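Local coordinates for putative carbohydrate metabolism domain-containing protein (Bacteroides vulgatus, PDB 3S30) that is of unproven function but probably binds or processes carbohydrate, and carries a bound sodium ion in a galactose-binding-like beta domain, at residues A[104-109]-A[341-346]; A[133-138]-A[189-194]; A[204-209]-A[261-266]. One frame throughout, in Å; residues are numbered along the deposited sequence.

Interaction 1 (A[104-109]-A[341-346]); sequences FNFENV and LIDDLE. With NA (sodium ion), chain C.
Phe104 and Leu345 pair as antiparallel neighbours in a galactose-binding-like beta domain, where segments from near the two ends of the modelled chain meet and share a sodium ion. Phe104 N donates to Leu345 O at 2.6 Å, and Leu345 N returns a more bent bond to Phe104 O. Both side chains leave the pair on the same face, where CD2 of Phe104 lies 3.7 Å from CD2 of Leu345. Phe106 comes in beside them with its rim: its CZ is 3.7 Å from Leu345 CB, which sits near the ring plane, while its CE2 also touches Ile342 CG2. CB of Phe106 already points toward 341-346, and with CG anti to the carbonyl carbon (chi1 -45°) the CD2-CE2-CZ side of the ring reaches Ile342 to Leu345. Large apolar groups suit this buried side, where Leu122 and Leu167 also touch Phe106.

Sodium is held by Asn105 O at 2.3 Å, by Asp343 OD1 at 2.5 Å and at longer range by Glu107 OE2; Asn165 O completes the site. Carboxylates suit a cation here. Arg162 N donates to Asp343 OD2, while Asp344 OD2 has a salt bridge with the Arg162 side chain and a hydrogen bond with Thr163 OG1. Glu124 holds the Asn105 amide through ND2, its plane 80° from the Asp344 carboxylate, and a water donates to Asn105 OD1 at 3.0 Å and to Asp344 OD1 at 2.7 Å.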
loop_
_atom_site.group_PDB
_atom_site.type_symbol
_atom_site.label_atom_id
_atom_site.label_comp_id
_atom_site.label_asym_id
_atom_site.label_seq_id
_atom_site.Cartn_x
_atom_site.Cartn_y
_atom_site.Cartn_z
ATOM N N PHE A 104 -10.654 6.971 5.400
ATOM C CA PHE A 104 -10.543 6.465 4.030
ATOM C C PHE A 104 -11.653 5.447 3.772
ATOM O O PHE A 104 -11.789 4.445 4.499
ATOM C CB PHE A 104 -9.139 5.876 3.755
ATOM C CG PHE A 104 -8.005 6.761 4.243
ATOM C CD1 PHE A 104 -7.754 7.990 3.640
ATOM C CD2 PHE A 104 -7.225 6.386 5.333
ATOM C CE1 PHE A 104 -6.731 8.827 4.105
ATOM C CE2 PHE A 104 -6.190 7.217 5.800
ATOM C CZ PHE A 104 -5.948 8.440 5.184
ATOM N N ASN A 105 -12.446 5.727 2.735
ATOM C CA ASN A 105 -13.662 4.981 2.439
ATOM C C ASN A 105 -13.564 4.078 1.219
ATOM O O ASN A 105 -14.361 3.156 1.078
ATOM C CB ASN A 105 -14.829 5.947 2.249
ATOM C CG ASN A 105 -15.128 6.753 3.495
ATOM O OD1 ASN A 105 -15.657 6.225 4.476
ATOM N ND2 ASN A 105 -14.774 8.040 3.472
ATOM N N PHE A 106 -12.606 4.337 0.334
ATOM C CA PHE A 106 -12.421 3.534 -0.877
ATOM C C PHE A 106 -13.646 3.539 -1.809
ATOM O O PHE A 106 -13.936 2.531 -2.465
ATOM C CB PHE A 106 -12.026 2.099 -0.493
ATOM C CG PHE A 106 -10.966 2.033 0.574
ATOM C CD1 PHE A 106 -9.640 2.333 0.274
ATOM C CD2 PHE A 106 -11.292 1.703 1.883
ATOM C CE1 PHE A 106 -8.657 2.301 1.255
ATOM C CE2 PHE A 106 -10.307 1.658 2.875
ATOM C CZ PHE A 106 -8.983 1.952 2.550
ATOM N N GLU A 107 -14.355 4.670 -1.866
ATOM C CA GLU A 107 -15.584 4.793 -2.683
ATOM C C GLU A 107 -15.307 5.222 -4.106
ATOM O O GLU A 107 -16.081 4.916 -5.008
ATOM C CB GLU A 107 -16.572 5.835 -2.100
ATOM C CG GLU A 107 -17.111 5.526 -0.709
ATOM C CD GLU A 107 -17.881 4.204 -0.612
ATOM O OE1 GLU A 107 -18.342 3.662 -1.643
ATOM O OE2 GLU A 107 -18.037 3.715 0.525
ATOM N N ASN A 108 -14.223 5.970 -4.278
ATOM C CA ASN A 108 -14.000 6.783 -5.452
ATOM C C ASN A 108 -12.834 6.257 -6.266
ATOM O O ASN A 108 -11.777 5.931 -5.719
ATOM C CB ASN A 108 -13.680 8.224 -5.033
ATOM C CG ASN A 108 -14.770 8.861 -4.156
ATOM O OD1 ASN A 108 -14.528 9.208 -2.991
ATOM N ND2 ASN A 108 -15.956 9.045 -4.724
ATOM N N VAL A 109 -13.031 6.190 -7.579
ATOM C CA VAL A 109 -11.964 5.862 -8.508
ATOM C C VAL A 109 -12.083 6.727 -9.745
ATOM O O VAL A 109 -13.173 7.201 -10.082
ATOM C CB VAL A 109 -11.975 4.367 -8.938
ATOM C CG1 VAL A 109 -11.615 3.461 -7.751
ATOM C CG2 VAL A 109 -13.312 3.979 -9.550
ATOM N N LEU A 341 -9.345 -7.571 1.262
ATOM C CA LEU A 341 -10.345 -6.524 1.190
ATOM C C LEU A 341 -10.144 -5.623 2.398
ATOM O O LEU A 341 -9.910 -6.093 3.488
ATOM C CB LEU A 341 -11.775 -7.106 1.135
ATOM C CG LEU A 341 -12.089 -8.077 -0.025
ATOM C CD1 LEU A 341 -13.534 -8.549 -0.007
ATOM C CD2 LEU A 341 -11.769 -7.475 -1.394
ATOM N N ILE A 342 -10.202 -4.316 2.187
ATOM C CA ILE A 342 -10.072 -3.355 3.277
ATOM C C ILE A 342 -11.186 -2.342 3.179
ATOM O O ILE A 342 -11.550 -1.925 2.093
ATOM C CB ILE A 342 -8.720 -2.600 3.236
ATOM C CG1 ILE A 342 -7.541 -3.585 3.207
ATOM C CG2 ILE A 342 -8.591 -1.671 4.463
ATOM C CD1 ILE A 342 -7.411 -4.435 4.511
ATOM N N ASP A 343 -11.720 -1.939 4.320
ATOM C CA ASP A 343 -12.747 -0.912 4.354
ATOM C C ASP A 343 -12.633 -0.057 5.615
ATOM O O ASP A 343 -12.024 -0.476 6.610
ATOM C CB ASP A 343 -14.117 -1.576 4.319
ATOM C CG ASP A 343 -15.163 -0.720 3.648
ATOM O OD1 ASP A 343 -14.892 0.462 3.331
ATOM O OD2 ASP A 343 -16.262 -1.243 3.414
ATOM N N ASP A 344 -13.246 1.126 5.559
ATOM C CA ASP A 344 -13.341 2.046 6.692
ATOM C C ASP A 344 -12.027 2.160 7.469
ATOM O O ASP A 344 -11.956 1.864 8.664
ATOM C CB ASP A 344 -14.498 1.645 7.608
ATOM C CG ASP A 344 -15.837 1.722 6.910
ATOM O OD1 ASP A 344 -16.075 2.722 6.204
ATOM O OD2 ASP A 344 -16.658 0.793 7.072
ATOM N N LEU A 345 -10.999 2.594 6.756
ATOM C CA LEU A 345 -9.671 2.804 7.309
ATOM C C LEU A 345 -9.570 4.223 7.861
ATOM O O LEU A 345 -10.005 5.181 7.220
ATOM C CB LEU A 345 -8.630 2.597 6.207
ATOM C CG LEU A 345 -7.160 2.734 6.571
ATOM C CD1 LEU A 345 -6.708 1.573 7.471
ATOM C CD2 LEU A 345 -6.356 2.801 5.287
ATOM N N GLU A 346 -9.004 4.357 9.055
ATOM C CA GLU A 346 -8.796 5.679 9.653
ATOM C C GLU A 346 -7.424 5.790 10.303
ATOM O O GLU A 346 -7.012 4.914 11.055
ATOM C CB GLU A 346 -9.881 6.005 10.681
ATOM C CG GLU A 346 -9.567 7.264 11.481
ATOM C CD GLU A 346 -10.725 7.778 12.308
ATOM O OE1 GLU A 346 -11.707 7.032 12.503
ATOM O OE2 GLU A 346 -10.637 8.937 12.770
HETATM NA NA NA C . -16.202 2.015 1.956
HETATM O O HOH W 1 -15.274 5.106 7.212
#

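Interaction 2 (A[133-138]-A[189-194]); sequences TWSSGN and NLFIGS
Ser135 and Phe191 form a single antiparallel bridge through two backbone hydrogen bonds, Ser135 N to Phe191 O at 3.0 Å and Phe191 N to Ser135 O at 2.9 Å. The second donor approaches from above the carbonyl plane, 41° out of it. A third bond crosses farther along: Gly137 N donates to Asn189 OD1 at 2.9 Å. Asn189 can reach it because chi1 of 57° sets CG between its backbone N and carbonyl carbon, and the short asparagine side chain puts its amide oxygen within bonding distance of Gly137 N. Water joins Thr133 O to Gly193 N at the other end; Gly193 has backbone angles at which a side chain would jam against the preceding carbonyl oxygen.

In this way the loop between strand 132-133 and helix 138-142 is laid along the strand 185-191 of the beta domain. An ST turn leads into that helix: Ser136 OG accepts from Asn138 N at 3.1 Å, with Gly137 at the N-cap.

Two aromatic rings carry the remaining packing. Leu190 stands at about a right angle to Trp134 and directs CD2 over the indole in a CH-pi contact, 3.4 Å from the centroid of the six-membered ring. The broad indole face suits the branched Leu190, and Ile192 CG1 touches CZ3. Phe191 makes a different kind of contact, turning one face to the Ser135-Ser136 peptide, and Ser135 OG lies 3.5 Å from its CZ.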
loop_
_atom_site.group_PDB
_atom_site.type_symbol
_atom_site.label_atom_id
_atom_site.label_comp_id
_atom_site.label_asym_id
_atom_site.label_seq_id
_atom_site.Cartn_x
_atom_site.Cartn_y
_atom_site.Cartn_z
ATOM N N THR A 133 -4.782 11.329 -3.369
ATOM C CA THR A 133 -4.792 10.400 -4.487
ATOM C C THR A 133 -3.850 9.249 -4.134
ATOM O O THR A 133 -2.634 9.439 -4.088
ATOM C CB THR A 133 -4.338 11.075 -5.795
ATOM O OG1 THR A 133 -5.321 12.039 -6.191
ATOM C CG2 THR A 133 -4.175 10.026 -6.912
ATOM N N TRP A 134 -4.425 8.079 -3.855
ATOM C CA TRP A 134 -3.649 6.872 -3.567
ATOM C C TRP A 134 -2.799 6.449 -4.772
ATOM O O TRP A 134 -3.138 6.728 -5.915
ATOM C CB TRP A 134 -4.566 5.682 -3.236
ATOM C CG TRP A 134 -5.336 5.734 -1.944
ATOM C CD1 TRP A 134 -6.629 6.157 -1.773
ATOM C CD2 TRP A 134 -4.880 5.306 -0.655
ATOM N NE1 TRP A 134 -6.995 6.030 -0.456
ATOM C CE2 TRP A 134 -5.939 5.510 0.250
ATOM C CE3 TRP A 134 -3.679 4.769 -0.178
ATOM C CZ2 TRP A 134 -5.832 5.196 1.611
ATOM C CZ3 TRP A 134 -3.572 4.456 1.176
ATOM C CH2 TRP A 134 -4.645 4.669 2.052
ATOM N N SER A 135 -1.704 5.763 -4.482
ATOM C CA SER A 135 -0.902 5.079 -5.468
ATOM C C SER A 135 -0.960 3.550 -5.243
ATOM O O SER A 135 -1.507 3.055 -4.242
ATOM C CB SER A 135 0.537 5.567 -5.378
ATOM O OG SER A 135 1.354 4.928 -6.341
ATOM N N SER A 136 -0.401 2.827 -6.207
ATOM C CA SER A 136 -0.358 1.375 -6.217
ATOM C C SER A 136 0.604 0.984 -7.337
ATOM O O SER A 136 1.114 1.851 -8.040
ATOM C CB SER A 136 -1.739 0.785 -6.511
ATOM O OG SER A 136 -2.077 0.894 -7.898
ATOM N N GLY A 137 0.819 -0.314 -7.534
ATOM C CA GLY A 137 1.672 -0.770 -8.614
ATOM C C GLY A 137 0.938 -1.022 -9.920
ATOM O O GLY A 137 1.435 -1.766 -10.750
ATOM N N ASN A 138 -0.240 -0.416 -10.096
ATOM C CA ASN A 138 -1.101 -0.716 -11.249
ATOM C C ASN A 138 -0.446 -0.334 -12.566
ATOM O O ASN A 138 -0.598 -1.051 -13.543
ATOM C CB ASN A 138 -2.466 -0.021 -11.149
ATOM C CG ASN A 138 -3.515 -0.851 -10.400
ATOM O OD1 ASN A 138 -3.298 -2.016 -10.089
ATOM N ND2 ASN A 138 -4.671 -0.241 -10.134
ATOM N N ASN A 189 -1.667 -4.026 -3.992
ATOM C CA ASN A 189 -1.233 -3.058 -3.008
ATOM C C ASN A 189 -1.878 -1.686 -3.138
ATOM O O ASN A 189 -2.503 -1.351 -4.141
ATOM C CB ASN A 189 0.298 -2.948 -2.988
ATOM C CG ASN A 189 0.907 -2.578 -4.365
ATOM O OD1 ASN A 189 0.217 -2.132 -5.292
ATOM N ND2 ASN A 189 2.217 -2.773 -4.485
ATOM N N LEU A 190 -1.729 -0.897 -2.083
ATOM C CA LEU A 190 -2.174 0.477 -2.092
ATOM C C LEU A 190 -1.277 1.191 -1.116
ATOM O O LEU A 190 -0.972 0.660 -0.059
ATOM C CB LEU A 190 -3.628 0.585 -1.648
ATOM C CG LEU A 190 -4.320 1.925 -1.934
ATOM C CD1 LEU A 190 -4.773 1.995 -3.402
ATOM C CD2 LEU A 190 -5.495 2.170 -0.965
ATOM N N PHE A 191 -0.840 2.386 -1.458
ATOM C CA PHE A 191 -0.071 3.157 -0.518
ATOM C C PHE A 191 -0.158 4.669 -0.754
ATOM O O PHE A 191 -0.559 5.134 -1.836
ATOM C CB PHE A 191 1.385 2.687 -0.529
ATOM C CG PHE A 191 2.025 2.713 -1.886
ATOM C CD1 PHE A 191 2.662 3.857 -2.346
ATOM C CD2 PHE A 191 1.999 1.596 -2.698
ATOM C CE1 PHE A 191 3.262 3.884 -3.599
ATOM C CE2 PHE A 191 2.599 1.612 -3.954
ATOM C CZ PHE A 191 3.227 2.763 -4.409
ATOM N N ILE A 192 0.207 5.415 0.286
ATOM C CA ILE A 192 0.350 6.854 0.190
ATOM C C ILE A 192 1.779 7.191 -0.286
ATOM O O ILE A 192 2.763 6.791 0.338
ATOM C CB ILE A 192 0.032 7.546 1.533
ATOM C CG1 ILE A 192 -1.408 7.241 1.951
ATOM C CG2 ILE A 192 0.233 9.063 1.431
ATOM C CD1 ILE A 192 -1.806 7.832 3.294
ATOM N N GLY A 193 1.870 7.937 -1.384
ATOM C CA GLY A 193 3.145 8.329 -1.974
ATOM C C GLY A 193 3.031 8.326 -3.486
ATOM O O GLY A 193 2.116 8.944 -4.041
ATOM N N SER A 194 3.934 7.620 -4.161
ATOM C CA SER A 194 3.884 7.540 -5.621
ATOM C C SER A 194 4.628 6.329 -6.203
ATOM O O SER A 194 5.489 5.731 -5.534
ATOM C CB SER A 194 4.437 8.829 -6.228
ATOM O OG SER A 194 5.777 9.024 -5.822
HETATM O O HOH W 2 -0.462 8.858 -2.162
HETATM O O HOH W 3 -1.390 -2.684 -8.217
#

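Interaction 3 (A[204-209]-A[261-266]); sequences ALSATK and MLDGHI
Gly264 N gives its hydrogen to Leu205 O at 2.8 Å, tying the type I turn from Asp263 to Ile266 to the short helix 204-207, beside the strands 208-213 and 262-263 of the galactose-binding-like beta domain. Glycine suits the spot, since a CB there would clash with that same carbonyl oxygen. Thr208 OG1 adds a weak bond to Leu205 O from within its own segment.

Asp263 uses both carboxylate oxygens. Its OD1 takes His265 ND1 at 2.7 Å, with the oxygen lying in the imidazole plane, and also His265 N, which makes an Asx turn; both donors come from the same face of the carboxylate. Its OD2 has a long salt bridge of 3.7 Å with Lys209 NZ, whose closer partner is Ser206 O at 2.7 Å, met on a lone pair. An alanine in place of Asp263 would probably leave the His265 ring free to turn and take from Lys209 its nearby counter-charge.

Held by Asp263 OD1, the imidazole offers one face to Leu205, whose CB stands over it in a CH-pi contact, 3.9 Å from the ring centroid. Ser206 OG, which is hydrogen-bonded to Asp203, lies at the ring edge, 3.5 Å from His265 CE1.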
loop_
_atom_site.group_PDB
_atom_site.type_symbol
_atom_site.label_atom_id
_atom_site.label_comp_id
_atom_site.label_asym_id
_atom_site.label_seq_id
_atom_site.Cartn_x
_atom_site.Cartn_y
_atom_site.Cartn_z
ATOM N N ALA A 204 11.737 -3.094 -8.272
ATOM C CA ALA A 204 10.383 -3.019 -7.682
ATOM C C ALA A 204 10.312 -2.311 -6.318
ATOM O O ALA A 204 9.428 -1.487 -6.084
ATOM C CB ALA A 204 9.778 -4.415 -7.569
ATOM N N LEU A 205 11.236 -2.639 -5.427
ATOM C CA LEU A 205 11.310 -2.007 -4.114
ATOM C C LEU A 205 11.487 -0.482 -4.196
ATOM O O LEU A 205 10.874 0.247 -3.416
ATOM C CB LEU A 205 12.459 -2.609 -3.291
ATOM C CG LEU A 205 12.345 -4.086 -2.914
ATOM C CD1 LEU A 205 13.635 -4.562 -2.228
ATOM C CD2 LEU A 205 11.154 -4.304 -2.024
ATOM N N SER A 206 12.325 -0.010 -5.121
ATOM C CA SER A 206 12.525 1.439 -5.331
ATOM C C SER A 206 11.311 2.132 -5.968
ATOM O O SER A 206 11.089 3.331 -5.762
ATOM C CB SER A 206 13.772 1.706 -6.201
ATOM O OG SER A 206 14.983 1.489 -5.476
ATOM N N ALA A 207 10.531 1.375 -6.741
ATOM C CA ALA A 207 9.424 1.934 -7.522
ATOM C C ALA A 207 8.295 2.462 -6.639
ATOM O O ALA A 207 7.654 3.463 -6.972
ATOM C CB ALA A 207 8.893 0.875 -8.501
ATOM N N THR A 208 8.041 1.768 -5.529
ATOM C CA THR A 208 6.974 2.143 -4.594
ATOM C C THR A 208 7.530 3.143 -3.599
ATOM O O THR A 208 8.284 2.771 -2.710
ATOM C CB THR A 208 6.438 0.927 -3.791
ATOM O OG1 THR A 208 7.532 0.256 -3.140
ATOM C CG2 THR A 208 5.705 -0.037 -4.686
ATOM N N LYS A 209 7.156 4.408 -3.746
ATOM C CA LYS A 209 7.668 5.450 -2.865
ATOM C C LYS A 209 6.601 5.873 -1.864
ATOM O O LYS A 209 5.436 6.106 -2.220
ATOM C CB LYS A 209 8.213 6.618 -3.693
ATOM C CG LYS A 209 9.279 6.152 -4.685
ATOM C CD LYS A 209 10.453 7.065 -4.780
ATOM C CE LYS A 209 11.552 6.460 -5.666
ATOM N NZ LYS A 209 12.458 5.500 -4.936
HETATM N N MSE A 261 11.543 10.996 0.543
HETATM C CA MSE A 261 10.647 9.855 0.489
HETATM C C MSE A 261 11.377 8.596 0.951
HETATM O O MSE A 261 12.590 8.488 0.799
HETATM C CB MSE A 261 10.138 9.651 -0.943
HETATM C CG MSE A 261 9.329 10.816 -1.521
HETATM SE SE MSE A 261 7.576 11.011 -0.711
HETATM C CE MSE A 261 6.618 9.539 -1.627
ATOM N N LEU A 262 10.634 7.659 1.537
ATOM C CA LEU A 262 11.128 6.301 1.744
ATOM C C LEU A 262 10.550 5.434 0.633
ATOM O O LEU A 262 9.761 5.915 -0.186
ATOM C CB LEU A 262 10.728 5.757 3.119
ATOM C CG LEU A 262 11.199 6.570 4.333
ATOM C CD1 LEU A 262 10.743 5.885 5.625
ATOM C CD2 LEU A 262 12.731 6.784 4.327
ATOM N N ASP A 263 10.963 4.170 0.592
ATOM C CA ASP A 263 10.466 3.238 -0.415
ATOM C C ASP A 263 10.314 1.813 0.153
ATOM O O ASP A 263 10.291 1.628 1.378
ATOM C CB ASP A 263 11.333 3.301 -1.683
ATOM C CG ASP A 263 12.781 2.853 -1.453
ATOM O OD1 ASP A 263 13.064 2.160 -0.449
ATOM O OD2 ASP A 263 13.644 3.195 -2.301
ATOM N N GLY A 264 10.194 0.823 -0.733
ATOM C CA GLY A 264 9.886 -0.557 -0.351
ATOM C C GLY A 264 10.932 -1.307 0.444
ATOM O O GLY A 264 10.674 -2.414 0.914
ATOM N N HIS A 265 12.118 -0.726 0.593
ATOM C CA HIS A 265 13.184 -1.346 1.385
ATOM C C HIS A 265 12.878 -1.292 2.875
ATOM O O HIS A 265 13.397 -2.090 3.632
ATOM C CB HIS A 265 14.520 -0.660 1.129
ATOM C CG HIS A 265 15.011 -0.791 -0.274
ATOM N ND1 HIS A 265 14.715 0.133 -1.253
ATOM C CD2 HIS A 265 15.799 -1.724 -0.861
ATOM C CE1 HIS A 265 15.295 -0.230 -2.386
ATOM N NE2 HIS A 265 15.956 -1.355 -2.176
ATOM N N ILE A 266 12.042 -0.344 3.285
ATOM C CA ILE A 266 11.672 -0.173 4.682
ATOM C C ILE A 266 11.075 -1.462 5.278
ATOM O O ILE A 266 11.427 -1.854 6.388
ATOM C CB ILE A 266 10.697 1.032 4.847
ATOM C CG1 ILE A 266 10.646 1.509 6.293
ATOM C CG2 ILE A 266 9.293 0.684 4.364
ATOM C CD1 ILE A 266 11.979 2.111 6.780
#

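The three contacts run in order across the domain, from the sodium site of interaction 1 through interaction 2 to interaction 3. Interactions 1 and 2, with centres 13 Å apart, share apolar packing: Phe104 meets Trp134 edge-to-face, and Phe106 CE1 lies 3.9 Å from Leu190 CD2. The Trp134 side chain is nevertheless about 10 Å from the sodium ion. Interactions 2 and 3, with centres 11 Å apart, join through the neighbouring strands 193-195 and 208-213, where Ser194 O and Lys209 N are 2.8 Å apart, a probable hydrogen bond. Interactions 1 and 3 lie on opposite sides of the chain's centre and do not touch, their nearest atoms being about 14 Å apart.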